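Local atomic coordinates of beta-lactamase (Sebaldella termitidis, PDB entry 6N1N), a protein that probably hydrolyses beta-lactam antibiotics to substituted beta-amino acids, as a class D serine beta-lactamase that confers antibiotic resistance. Residues A[27-31]-A[32-36]; A[88-91]-A[92-96]; A[150-153]-A[154-157]. All blocks are in the same frame, centred on the assembly; numbering follows the deposited sequence.

Contact 1. Residues A[27-31]-A[32-36]; sequences IYDYK and NKIWI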
loop_
_atom_site.group_PDB
_atom_site.type_symbol
_atom_site.label_atom_id
_atom_site.label_comp_id
_atom_site.label_asym_id
_atom_site.label_seq_id
_atom_site.Cartn_x
_atom_site.Cartn_y
_atom_site.Cartn_z
ATOM N N ILE A 27 6.004 9.918 6.913
ATOM C CA ILE A 27 5.989 8.981 8.017
ATOM C C ILE A 27 5.198 9.597 9.161
ATOM O O ILE A 27 5.265 10.809 9.397
ATOM C CB ILE A 27 7.430 8.633 8.440
ATOM C CG1 ILE A 27 8.137 7.827 7.349
ATOM C CG2 ILE A 27 7.452 7.845 9.753
ATOM C CD1 ILE A 27 9.631 7.810 7.488
ATOM N N TYR A 28 4.430 8.762 9.858
ATOM C CA TYR A 28 3.720 9.165 11.069
ATOM C C TYR A 28 4.189 8.299 12.227
ATOM O O TYR A 28 4.026 7.075 12.202
ATOM C CB TYR A 28 2.216 9.042 10.893
ATOM C CG TYR A 28 1.419 9.478 12.113
ATOM C CD1 TYR A 28 1.310 10.811 12.441
ATOM C CD2 TYR A 28 0.780 8.552 12.898
ATOM C CE1 TYR A 28 0.581 11.214 13.544
ATOM C CE2 TYR A 28 0.032 8.936 13.994
ATOM C CZ TYR A 28 -0.068 10.267 14.317
ATOM O OH TYR A 28 -0.802 10.679 15.415
ATOM N N ASP A 29 4.775 8.954 13.220
ATOM C CA ASP A 29 5.170 8.377 14.496
ATOM C C ASP A 29 3.929 8.314 15.385
ATOM O O ASP A 29 3.405 9.341 15.805
ATOM C CB ASP A 29 6.300 9.243 15.052
ATOM C CG ASP A 29 6.722 8.875 16.464
ATOM O OD1 ASP A 29 5.938 8.254 17.186
ATOM O OD2 ASP A 29 7.847 9.265 16.859
ATOM N N TYR A 30 3.460 7.099 15.661
ATOM C CA TYR A 30 2.167 6.888 16.305
ATOM C C TYR A 30 2.178 7.283 17.777
ATOM O O TYR A 30 1.282 8.003 18.247
ATOM C CB TYR A 30 1.784 5.412 16.133
ATOM C CG TYR A 30 0.457 5.035 16.731
ATOM C CD1 TYR A 30 -0.727 5.308 16.069
ATOM C CD2 TYR A 30 0.395 4.382 17.941
ATOM C CE1 TYR A 30 -1.957 4.951 16.627
ATOM C CE2 TYR A 30 -0.825 4.014 18.491
ATOM C CZ TYR A 30 -1.984 4.299 17.832
ATOM O OH TYR A 30 -3.171 3.949 18.405
ATOM N N LYS A 31 3.167 6.802 18.530
ATOM C CA LYS A 31 3.214 7.082 19.960
ATOM C C LYS A 31 3.339 8.580 20.230
ATOM O O LYS A 31 2.656 9.133 21.115
ATOM C CB LYS A 31 4.378 6.320 20.582
ATOM C CG LYS A 31 4.666 6.649 22.012
ATOM C CD LYS A 31 5.603 5.630 22.623
ATOM C CE LYS A 31 7.009 5.818 22.156
ATOM N NZ LYS A 31 7.920 4.799 22.791
ATOM N N ASN A 32 4.201 9.258 19.477
ATOM C CA ASN A 32 4.467 10.673 19.692
ATOM C C ASN A 32 3.567 11.601 18.884
ATOM O O ASN A 32 3.591 12.812 19.130
ATOM C CB ASN A 32 5.934 10.960 19.380
ATOM C CG ASN A 32 6.864 10.241 20.325
ATOM O OD1 ASN A 32 6.753 10.390 21.566
ATOM N ND2 ASN A 32 7.784 9.453 19.782
ATOM N N LYS A 33 2.768 11.056 17.965
ATOM C CA LYS A 33 1.900 11.837 17.080
ATOM C C LYS A 33 2.700 12.891 16.307
ATOM O O LYS A 33 2.422 14.093 16.346
ATOM C CB LYS A 33 0.750 12.470 17.880
ATOM C CG LYS A 33 -0.036 11.481 18.697
ATOM C CD LYS A 33 -1.287 12.140 19.284
ATOM C CE LYS A 33 -2.194 11.132 19.974
ATOM N NZ LYS A 33 -1.611 10.661 21.246
ATOM N N ILE A 34 3.702 12.424 15.559
ATOM C CA ILE A 34 4.553 13.313 14.774
ATOM C C ILE A 34 4.485 12.932 13.302
ATOM O O ILE A 34 4.747 11.778 12.936
ATOM C CB ILE A 34 6.012 13.285 15.276
ATOM C CG1 ILE A 34 6.074 13.802 16.718
ATOM C CG2 ILE A 34 6.899 14.114 14.374
ATOM C CD1 ILE A 34 7.427 13.631 17.353
ATOM N N TRP A 35 4.159 13.928 12.460
ATOM C CA TRP A 35 4.244 13.794 11.011
ATOM C C TRP A 35 5.625 14.231 10.533
ATOM O O TRP A 35 6.086 15.330 10.863
ATOM C CB TRP A 35 3.170 14.645 10.320
ATOM C CG TRP A 35 1.786 14.085 10.424
ATOM C CD1 TRP A 35 0.875 14.351 11.404
ATOM C CD2 TRP A 35 1.151 13.158 9.530
ATOM N NE1 TRP A 35 -0.284 13.659 11.181
ATOM C CE2 TRP A 35 -0.142 12.906 10.048
ATOM C CE3 TRP A 35 1.539 12.522 8.348
ATOM C CZ2 TRP A 35 -1.045 12.074 9.409
ATOM C CZ3 TRP A 35 0.647 11.684 7.729
ATOM C CH2 TRP A 35 -0.634 11.465 8.249
ATOM N N ILE A 36 6.264 13.375 9.742
ATOM C CA ILE A 36 7.569 13.637 9.142
ATOM C C ILE A 36 7.400 13.676 7.627
ATOM O O ILE A 36 6.980 12.673 7.026
ATOM C CB ILE A 36 8.584 12.551 9.518
ATOM C CG1 ILE A 36 8.720 12.423 11.030
ATOM C CG2 ILE A 36 9.938 12.852 8.929
ATOM C CD1 ILE A 36 9.155 11.045 11.458
HETATM O O HOH W 1 -0.653 8.053 20.164
#
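Tyr28 and Trp35, a non-hydrogen-bonded antiparallel pair, bring their rings together on one face of the sheet. Tyr28 CD1 lies over one face of the indole, toward its rim and 3.5 Å from Trp35 CE2; the planes are 49° apart, an oblique meeting of the two rings. With CG anti to the backbone N (chi1 -179°), the Tyr28 ring runs on beside Lys33, its OH 3.4 Å from Lys33 CB. On the other face of the sheet, Ile27 CG2 meets Ile36 CD1 at 4.0 Å. Ile151 of helix 147-159 packs against the Trp35 ring and Tyr28 CB.

Backbone bonds join strands 22-29 and 34-37 into a beta hairpin. Ile27 and Ile36 exchange two, as do Asp29 and Ile34, with Asp29 N to Ile34 O at 2.8 Å. Lys33 and Ile34 both face Asp29, a G1 beta bulge, and Lys33 takes the positive phi (55°) that goes with it.

The turn is gripped by the Asp29 carboxylate. Its OD2 receives Asn32 ND2 on the syn side, somewhat out of the carboxylate plane, in a nearly straight bond of 2.9 Å, while Asn32 N approaches OD1 from above that plane at 3.0 Å. Asn212 ND2 is a further donor to OD1. A water bridges Tyr30 O and Lys33 NZ, 3.0 Å from the latter.

Contact 2. Residues A[88-91]-A[92-96]; sequences KDLN and LREAY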
loop_
_atom_site.group_PDB
_atom_site.type_symbol
_atom_site.label_atom_id
_atom_site.label_comp_id
_atom_site.label_asym_id
_atom_site.label_seq_id
_atom_site.Cartn_x
_atom_site.Cartn_y
_atom_site.Cartn_z
ATOM N N LYS A 88 -0.680 -20.568 -11.391
ATOM C CA LYS A 88 -1.146 -21.663 -10.549
ATOM C C LYS A 88 -2.313 -21.153 -9.718
ATOM O O LYS A 88 -2.524 -19.946 -9.609
ATOM C CB LYS A 88 -0.042 -22.173 -9.632
ATOM C CG LYS A 88 0.540 -21.110 -8.741
ATOM C CD LYS A 88 1.735 -21.625 -7.948
ATOM C CE LYS A 88 2.495 -20.477 -7.293
ATOM N NZ LYS A 88 3.405 -20.923 -6.194
ATOM N N ASP A 89 -3.071 -22.088 -9.134
ATOM C CA ASP A 89 -4.090 -21.689 -8.171
ATOM C C ASP A 89 -3.402 -20.917 -7.049
ATOM O O ASP A 89 -2.287 -21.259 -6.632
ATOM C CB ASP A 89 -4.825 -22.905 -7.605
ATOM C CG ASP A 89 -5.674 -23.633 -8.642
ATOM O OD1 ASP A 89 -5.899 -23.112 -9.767
ATOM O OD2 ASP A 89 -6.122 -24.752 -8.313
ATOM N N LEU A 90 -4.055 -19.858 -6.568
ATOM C CA LEU A 90 -3.491 -19.019 -5.526
ATOM C C LEU A 90 -4.519 -18.749 -4.446
ATOM O O LEU A 90 -5.699 -18.545 -4.733
ATOM C CB LEU A 90 -3.003 -17.662 -6.082
ATOM C CG LEU A 90 -1.908 -17.645 -7.135
ATOM C CD1 LEU A 90 -1.706 -16.248 -7.717
ATOM C CD2 LEU A 90 -0.584 -18.135 -6.553
ATOM N N ASN A 91 -4.058 -18.724 -3.204
ATOM C CA ASN A 91 -4.854 -18.235 -2.097
ATOM C C ASN A 91 -4.517 -16.768 -1.820
ATOM O O ASN A 91 -3.625 -16.174 -2.430
ATOM C CB ASN A 91 -4.661 -19.121 -0.862
ATOM C CG ASN A 91 -3.236 -19.119 -0.336
ATOM O OD1 ASN A 91 -2.566 -18.088 -0.299
ATOM N ND2 ASN A 91 -2.767 -20.300 0.085
ATOM N N LEU A 92 -5.263 -16.172 -0.884
ATOM C CA LEU A 92 -5.114 -14.738 -0.612
ATOM C C LEU A 92 -3.707 -14.390 -0.139
ATOM O O LEU A 92 -3.157 -13.348 -0.527
ATOM C CB LEU A 92 -6.142 -14.301 0.427
ATOM C CG LEU A 92 -6.168 -12.840 0.823
ATOM C CD1 LEU A 92 -6.726 -11.960 -0.292
ATOM C CD2 LEU A 92 -6.984 -12.658 2.082
ATOM N N ARG A 93 -3.117 -15.222 0.721
ATOM C CA ARG A 93 -1.764 -14.947 1.191
ATOM C C ARG A 93 -0.782 -14.885 0.027
ATOM O O ARG A 93 0.048 -13.974 -0.056
ATOM C CB ARG A 93 -1.316 -15.999 2.203
ATOM C CG ARG A 93 0.061 -15.682 2.782
ATOM C CD ARG A 93 0.558 -16.770 3.714
ATOM N NE ARG A 93 -0.317 -16.970 4.862
ATOM C CZ ARG A 93 -0.242 -16.267 5.988
ATOM N NH1 ARG A 93 0.644 -15.287 6.109
ATOM N NH2 ARG A 93 -1.074 -16.528 6.979
ATOM N N GLU A 94 -0.860 -15.864 -0.873
ATOM C CA GLU A 94 0.023 -15.920 -2.027
ATOM C C GLU A 94 -0.259 -14.787 -3.008
ATOM O O GLU A 94 0.666 -14.183 -3.564
ATOM C CB GLU A 94 -0.146 -17.265 -2.732
ATOM C CG GLU A 94 0.219 -18.514 -1.919
ATOM C CD GLU A 94 -0.231 -19.783 -2.600
ATOM O OE1 GLU A 94 -1.407 -19.849 -3.016
ATOM O OE2 GLU A 94 0.596 -20.716 -2.727
ATOM N N ALA A 95 -1.532 -14.538 -3.295
ATOM C CA ALA A 95 -1.878 -13.465 -4.226
ATOM C C ALA A 95 -1.352 -12.116 -3.732
ATOM O O ALA A 95 -0.857 -11.306 -4.530
ATOM C CB ALA A 95 -3.388 -13.435 -4.425
ATOM N N TYR A 96 -1.427 -11.866 -2.425
ATOM C CA TYR A 96 -0.851 -10.656 -1.857
ATOM C C TYR A 96 0.666 -10.632 -2.036
ATOM O O TYR A 96 1.244 -9.642 -2.512
ATOM C CB TYR A 96 -1.245 -10.570 -0.379
ATOM C CG TYR A 96 -0.849 -9.291 0.326
ATOM C CD1 TYR A 96 -1.737 -8.242 0.454
ATOM C CD2 TYR A 96 0.417 -9.140 0.875
ATOM C CE1 TYR A 96 -1.387 -7.077 1.098
ATOM C CE2 TYR A 96 0.777 -7.988 1.509
ATOM C CZ TYR A 96 -0.116 -6.955 1.631
ATOM O OH TYR A 96 0.241 -5.791 2.278
HETATM O O HOH W 2 -2.768 -22.273 -3.352
#
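Asn91 and Glu94 hold each other in a capping box at the start of helix 92-98, Asn91 being the N-cap. Their side chains cross at about a right angle, with the amide and carboxylate planes 33° apart, and each reaches back to the other's backbone. Asn91 OD1 accepts from Glu94 N at 2.9 Å, with the donor almost in line with the amide C=O. In return, Glu94 OE1 takes Asn91 N at 2.9 Å on its anti lone pair, the one turned away from OE2; the N-H points at it nearly straight (169°). Asn91 has CG between its backbone N and carbonyl carbon (chi1 63°), which brings OD1 over the first turn, where Arg93 N also lies 3.1 Å from it. Glu94 instead sets CG beside its own N and runs on extended, so that the carboxylate lies back along the incoming chain.

The amide oxygen thus satisfies an N-H of the first turn that has no helical acceptor before it, and the negative carboxylate at this helix end is probably stabilised by the helix dipole. Lys88 NZ, 4.5 Å from Glu94 OE2, adds a positive charge nearby, beyond salt-bridge range. Leu90 crosses Glu94 obliquely, its CD2 3.9 Å from Glu94 CB, and touches Trp102 of helix 101-108. Leu92, buried, packs on Ser58 and Leu62 of helix 56-63, whereas Arg93 leads away to salt bridges with Asp174 and Glu70. Regular helical bonding begins with Ala95 N, 2.8 Å from Asn91 O. Glu94 OE1 has a second donor beside Asn91 N: a water 2.8 Å away, which also reaches Asp89 O by a weak bond.

Contact 3. Residues A[150-153]-A[154-157]; sequences QIDF and LINL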
loop_
_atom_site.group_PDB
_atom_site.type_symbol
_atom_site.label_atom_id
_atom_site.label_comp_id
_atom_site.label_asym_id
_atom_site.label_seq_id
_atom_site.Cartn_x
_atom_site.Cartn_y
_atom_site.Cartn_z
ATOM N N GLN A 150 -3.282 7.494 2.552
ATOM C CA GLN A 150 -2.835 6.120 2.762
ATOM C C GLN A 150 -2.531 5.886 4.231
ATOM O O GLN A 150 -2.957 4.892 4.821
ATOM C CB GLN A 150 -1.582 5.804 1.941
ATOM C CG GLN A 150 -1.784 5.724 0.452
ATOM C CD GLN A 150 -2.006 4.322 -0.053
ATOM O OE1 GLN A 150 -2.432 3.415 0.674
ATOM N NE2 GLN A 150 -1.733 4.137 -1.339
ATOM N N ILE A 151 -1.793 6.816 4.835
ATOM C CA ILE A 151 -1.404 6.667 6.231
ATOM C C ILE A 151 -2.628 6.708 7.130
ATOM O O ILE A 151 -2.742 5.924 8.080
ATOM C CB ILE A 151 -0.375 7.742 6.610
ATOM C CG1 ILE A 151 0.989 7.376 5.985
ATOM C CG2 ILE A 151 -0.291 7.909 8.127
ATOM C CD1 ILE A 151 2.021 8.466 6.021
ATOM N N ASP A 152 -3.561 7.619 6.875
ATOM C CA ASP A 152 -4.715 7.698 7.764
ATOM C C ASP A 152 -5.521 6.406 7.704
ATOM O O ASP A 152 -5.988 5.914 8.737
ATOM C CB ASP A 152 -5.552 8.932 7.432
ATOM C CG ASP A 152 -5.007 10.204 8.154
ATOM O OD1 ASP A 152 -4.610 10.112 9.348
ATOM O OD2 ASP A 152 -4.930 11.277 7.537
ATOM N N PHE A 153 -5.613 5.808 6.512
ATOM C CA PHE A 153 -6.282 4.515 6.354
ATOM C C PHE A 153 -5.536 3.418 7.114
ATOM O O PHE A 153 -6.158 2.591 7.800
ATOM C CB PHE A 153 -6.393 4.190 4.859
ATOM C CG PHE A 153 -6.567 2.719 4.566
ATOM C CD1 PHE A 153 -7.780 2.094 4.747
ATOM C CD2 PHE A 153 -5.493 1.966 4.153
ATOM C CE1 PHE A 153 -7.909 0.731 4.504
ATOM C CE2 PHE A 153 -5.615 0.624 3.908
ATOM C CZ PHE A 153 -6.807 -0.000 4.077
ATOM N N LEU A 154 -4.212 3.427 7.041
ATOM C CA LEU A 154 -3.418 2.408 7.712
ATOM C C LEU A 154 -3.488 2.552 9.233
ATOM O O LEU A 154 -3.492 1.542 9.926
ATOM C CB LEU A 154 -1.975 2.463 7.242
ATOM C CG LEU A 154 -1.746 2.029 5.796
ATOM C CD1 LEU A 154 -0.420 2.518 5.281
ATOM C CD2 LEU A 154 -1.832 0.516 5.673
ATOM N N ILE A 155 -3.555 3.787 9.757
ATOM C CA ILE A 155 -3.724 3.983 11.200
ATOM C C ILE A 155 -5.052 3.397 11.662
ATOM O O ILE A 155 -5.142 2.733 12.710
ATOM C CB ILE A 155 -3.624 5.479 11.559
ATOM C CG1 ILE A 155 -2.226 6.031 11.294
ATOM C CG2 ILE A 155 -3.975 5.709 13.022
ATOM C CD1 ILE A 155 -2.153 7.536 11.299
ATOM N N ASN A 156 -6.122 3.700 10.931
ATOM C CA ASN A 156 -7.425 3.141 11.251
ATOM C C ASN A 156 -7.428 1.615 11.169
ATOM O O ASN A 156 -8.126 0.957 11.934
ATOM C CB ASN A 156 -8.490 3.742 10.329
ATOM C CG ASN A 156 -8.926 5.115 10.783
ATOM O OD1 ASN A 156 -9.106 5.349 11.973
ATOM N ND2 ASN A 156 -9.080 6.034 9.847
ATOM N N LEU A 157 -6.707 1.037 10.206
ATOM C CA LEU A 157 -6.561 -0.416 10.161
ATOM C C LEU A 157 -5.856 -0.932 11.412
ATOM O O LEU A 157 -6.344 -1.859 12.095
ATOM C CB LEU A 157 -5.804 -0.811 8.867
ATOM C CG LEU A 157 -5.700 -2.266 8.419
ATOM C CD1 LEU A 157 -5.008 -2.412 7.031
ATOM C CD2 LEU A 157 -4.978 -3.129 9.411
#
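Ile151 and Ile155, one helical turn apart, form an apolar pair: CG2 of Ile151 touches CD1 of Ile155 at 3.7 Å. Ile155 sets CG1 beside its backbone N (chi1 -66°) and extends beyond it, which carries CD1 back along the helix toward the preceding turn. Phe153 and Leu154 make a second apolar group. Their side chains slant across each other, with Phe153 CD2 4.1 Å from Leu154 CG, and the far end of the ring, CZ, approaches Leu157 CD1 at 4.2 Å. The Phe153 ring swings out beside its carbonyl carbon (chi1 158°), and the Gln150 carbonyl oxygen lies at its edge, in the ring plane.

Beneath these side chains runs the bonding of a regular alpha helix, each N-H to the carbonyl four residues back. Ile155 N to Ile151 O, at 2.8 Å, is the shortest of the four; Asn156 N to Asp152 O is longer, at 3.1 Å, but straighter. The Leu154 side chain closes over the same carbonyl that its N-H uses, with CG 3.3 Å from Gln150 O.

Asp152 and Asn156 are partly exposed. Asp152 runs beside Ile155 and points the same way, its OD1 4.1 Å from Ile155 CD1, while Asn156 packs against Lys161 and Phe162. Gln150 is a buried polar side chain, its NE2 hydrogen-bonded to Thr52 OG1, in the residue after Ser51, the predicted acylated serine.

Helix 147-159 lies between the sheet and helix 56-63: Ile151, Leu154 and Ile155 rest on Phe215 of strand 212-222, with strand 22-29 beside the two isoleucines, and Phe153 and Leu157 meet Leu59 of helix 56-63. Phe123 and Tyr125 add their rings around Phe153.

How the contacts relate
Contact 3 is the buried one of the three; contacts 1 and 2 are partly buried and lie on opposite sides of the chain's centre, about 33 Å apart between centres. Contacts 1 and 3 meet directly: Tyr28 of the hairpin packs on Ile151 and Ile155 of helix 147-159, and Trp35 on Ile151, with Tyr28 CD2 3.5 Å from Ile155 CD1. Contact 2 touches neither, its nearest atoms lying about 7 Å from contact 3, yet both pack on helix 56-63. The chemistry follows the setting: carboxylates clasp backbone N-H groups in the hairpin turn and at the helix start, whereas apolar side chains dominate mid-helix.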